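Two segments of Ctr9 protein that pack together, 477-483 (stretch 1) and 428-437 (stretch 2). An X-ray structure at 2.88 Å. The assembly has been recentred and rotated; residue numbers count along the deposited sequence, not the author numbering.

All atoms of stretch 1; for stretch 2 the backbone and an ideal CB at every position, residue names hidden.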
# COMPACT_ATOMS: atom_id res chain seq x y z
N LEU A 477 3.62 11.32 -2.03
CA LEU A 477 4.91 11.74 -1.53
C LEU A 477 5.68 10.62 -0.86
O LEU A 477 6.88 10.47 -1.07
CB LEU A 477 4.73 12.86 -0.52
CG LEU A 477 4.08 14.13 -1.03
CD1 LEU A 477 4.03 15.14 0.11
CD2 LEU A 477 4.84 14.69 -2.24
N ASN A 478 4.99 9.86 -0.03
CA ASN A 478 5.58 8.71 0.63
C ASN A 478 6.06 7.71 -0.42
O ASN A 478 7.23 7.31 -0.44
CB ASN A 478 4.56 8.06 1.59
CG ASN A 478 4.40 8.84 2.89
OD1 ASN A 478 5.18 9.76 3.20
ND2 ASN A 478 3.41 8.46 3.67
N LEU A 479 5.15 7.37 -1.31
CA LEU A 479 5.41 6.44 -2.38
C LEU A 479 6.56 6.91 -3.26
O LEU A 479 7.24 6.10 -3.88
CB LEU A 479 4.14 6.31 -3.22
CG LEU A 479 3.99 5.04 -4.03
CD1 LEU A 479 3.90 3.85 -3.11
CD2 LEU A 479 2.74 5.15 -4.89
N ALA A 480 6.73 8.22 -3.35
CA ALA A 480 7.82 8.81 -4.12
C ALA A 480 9.13 8.56 -3.43
O ALA A 480 10.11 8.18 -4.06
CB ALA A 480 7.62 10.30 -4.29
N ARG A 481 9.15 8.77 -2.12
CA ARG A 481 10.32 8.49 -1.33
C ARG A 481 10.65 6.98 -1.32
O ARG A 481 11.81 6.62 -1.37
CB ARG A 481 10.17 9.06 0.08
CG ARG A 481 11.33 8.66 0.96
CD ARG A 481 11.52 9.53 2.18
NE ARG A 481 12.62 8.97 2.97
CZ ARG A 481 13.05 9.48 4.11
NH1 ARG A 481 12.47 10.56 4.60
NH2 ARG A 481 14.06 8.89 4.77
N LEU A 482 9.65 6.11 -1.28
CA LEU A 482 9.90 4.65 -1.26
C LEU A 482 10.62 4.25 -2.51
O LEU A 482 11.62 3.55 -2.46
CB LEU A 482 8.61 3.84 -1.12
CG LEU A 482 7.91 3.96 0.25
CD1 LEU A 482 6.53 3.31 0.27
CD2 LEU A 482 8.76 3.40 1.37
N TYR A 483 10.11 4.73 -3.62
CA TYR A 483 10.64 4.38 -4.91
C TYR A 483 12.01 5.02 -5.15
O TYR A 483 12.86 4.44 -5.83
CB TYR A 483 9.65 4.81 -5.98
CG TYR A 483 8.53 3.84 -6.22
CD1 TYR A 483 8.78 2.48 -6.37
CD2 TYR A 483 7.22 4.28 -6.35
CE1 TYR A 483 7.75 1.58 -6.61
CE2 TYR A 483 6.19 3.38 -6.60
CZ TYR A 483 6.45 2.04 -6.73
OH TYR A 483 5.42 1.16 -6.98
N UNK A 428 3.93 1.42 7.58
CA UNK A 428 5.14 0.82 7.09
C UNK A 428 6.10 1.85 6.48
O UNK A 428 7.30 1.88 6.80
CB UNK A 428 4.79 -0.26 6.06
N UNK A 429 5.60 2.71 5.61
CA UNK A 429 6.45 3.71 5.01
C UNK A 429 7.15 4.47 6.10
O UNK A 429 8.35 4.51 6.13
CB UNK A 429 5.65 4.65 4.11
N UNK A 430 6.40 5.05 7.01
CA UNK A 430 7.01 5.84 8.07
C UNK A 430 8.03 5.04 8.89
O UNK A 430 8.96 5.60 9.44
CB UNK A 430 5.92 6.39 8.99
N UNK A 431 7.84 3.74 8.99
CA UNK A 431 8.77 2.86 9.70
C UNK A 431 10.14 2.85 9.01
O UNK A 431 11.17 3.03 9.66
CB UNK A 431 8.21 1.44 9.78
N UNK A 432 10.12 2.63 7.69
CA UNK A 432 11.30 2.72 6.84
C UNK A 432 12.01 4.09 6.95
O UNK A 432 13.22 4.17 7.10
CB UNK A 432 10.90 2.46 5.39
N UNK A 433 11.25 5.16 6.81
CA UNK A 433 11.81 6.51 6.83
C UNK A 433 12.51 6.78 8.17
O UNK A 433 13.58 7.37 8.21
CB UNK A 433 10.71 7.55 6.58
N UNK A 434 11.89 6.33 9.26
CA UNK A 434 12.45 6.52 10.59
C UNK A 434 13.74 5.72 10.73
O UNK A 434 14.74 6.17 11.33
CB UNK A 434 11.44 6.11 11.67
N UNK A 435 13.70 4.51 10.18
CA UNK A 435 14.82 3.62 10.29
C UNK A 435 16.06 4.25 9.74
O UNK A 435 17.11 4.21 10.37
CB UNK A 435 14.53 2.30 9.58
N UNK A 436 15.91 4.87 8.57
CA UNK A 436 17.04 5.42 7.82
C UNK A 436 17.83 6.51 8.53
O UNK A 436 18.94 6.77 8.15
CB UNK A 436 16.53 5.98 6.49
N UNK A 437 17.29 7.10 9.58
CA UNK A 437 18.03 8.09 10.37
C UNK A 437 18.34 7.55 11.77
O UNK A 437 18.61 8.31 12.70
CB UNK A 437 17.23 9.39 10.47

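Stretch 1 is a helix, and it turns Asn478, Arg481 and Leu482 to the neighbouring segment. Stretch 2 is helical over most of its length, and the two axes cross at 50°, 10.4 Å apart at their closest.

At position 428 CA-to-CB points sideways and nothing of stretch 1 lies within 5.5 Å of the ideal CB, so the contact sets little limit. The residue is Tyr428, whose ring leads away.

Position 429 is where the backbones come nearest, 6.7 Å between its CA and the CA of Asn478. Its CB points toward stretch 1, close to Leu482 CD1 and Asn478 CB. So close an approach favours a small side chain, alanine or serine, with the leucine methyl tipping the choice to an apolar one. It is Ala429, whose CB lies 4.2 Å from Leu482 CD1.

Positions 430 and 431 make no contact with stretch 1: the first points away and the second is out of reach. Many helix-compatible residues would serve, polar ones included; they are Glu430 and Glu431.

At 432 CB points toward stretch 1, but the nearest atom, Leu482 CD2, is 4.6 Å from the ideal CB. An apolar residue of moderate size would suit this margin. Val432 occupies it and adds little covered surface.

Position 433 points toward stretch 1, its ideal CB 3.9 Å from Arg481 CZ. Between the extended arginine, the amide of Asn478 and the methyls of Leu482 lies room for a long side chain. A leucine or methionine could use the apolar part and an acid could answer the charge, but a flat aromatic ring can meet all three. Phe433 has the largest covered area of either stretch. Arg481 CD sits over one ring face, 3.9 Å from the centroid of Phe433, in a CH-pi contact; Leu482 CD2 packs 3.6 Å from Phe433 CE1; Asn478 OD1 approaches the ring edge, 3.6 Å from Phe433 CE2.

Position 434 points away and 435 is out of reach, so both are open to many residues; they are Ala434 and Asn435.

At 436 CB points toward stretch 1, and the ideal CB at 436 lies 4.2 Å from Arg481 NH2. A side chain carrying an acceptor would suit: glutamate, glutamine or a shorter equivalent. Gln436 accepts a nearly linear hydrogen bond (173°) from Arg481 NH2 to Gln436 OE1, 3.1 Å long.

Position 437 points sideways, beyond the contact, and its phi of -112° departs from the helix; a small polar residue fits, here Ser437.

Stretch 2, residues 428-437: YAEEVFANQS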
# COMPACT_ATOMS: atom_id res chain seq x y z
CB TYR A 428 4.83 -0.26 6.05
CG TYR A 428 4.34 -1.58 6.60
CD1 TYR A 428 4.79 -2.05 7.82
CD2 TYR A 428 3.46 -2.38 5.89
CE1 TYR A 428 4.36 -3.26 8.33
CE2 TYR A 428 3.03 -3.61 6.40
CZ TYR A 428 3.48 -4.04 7.63
OH TYR A 428 3.09 -5.23 8.18
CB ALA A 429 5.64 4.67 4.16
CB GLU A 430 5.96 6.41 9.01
CG GLU A 430 5.13 7.52 8.39
CD GLU A 430 4.60 8.50 9.43
OE1 GLU A 430 5.05 8.45 10.58
OE2 GLU A 430 3.73 9.32 9.09
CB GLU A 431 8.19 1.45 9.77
CG GLU A 431 8.80 0.53 10.83
CD GLU A 431 8.10 -0.83 10.87
OE1 GLU A 431 7.25 -1.01 11.78
OE2 GLU A 431 8.38 -1.69 9.99
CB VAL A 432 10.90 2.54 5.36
CG1 VAL A 432 12.06 2.89 4.44
CG2 VAL A 432 10.43 1.13 5.10
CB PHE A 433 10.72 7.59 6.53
CG PHE A 433 9.93 7.34 5.25
CD1 PHE A 433 10.50 6.68 4.18
CD2 PHE A 433 8.62 7.78 5.13
CE1 PHE A 433 9.77 6.44 3.02
CE2 PHE A 433 7.89 7.54 3.97
CZ PHE A 433 8.47 6.87 2.91
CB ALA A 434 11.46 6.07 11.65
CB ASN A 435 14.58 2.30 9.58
CG ASN A 435 15.69 1.29 9.86
OD1 ASN A 435 16.12 0.53 8.98
ND2 ASN A 435 16.15 1.28 11.11
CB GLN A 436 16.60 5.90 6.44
CG GLN A 436 16.19 4.73 5.56
CD GLN A 436 15.89 5.12 4.13
OE1 GLN A 436 15.38 6.22 3.85
NE2 GLN A 436 16.21 4.22 3.20
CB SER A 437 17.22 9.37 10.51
OG SER A 437 16.37 9.28 11.64
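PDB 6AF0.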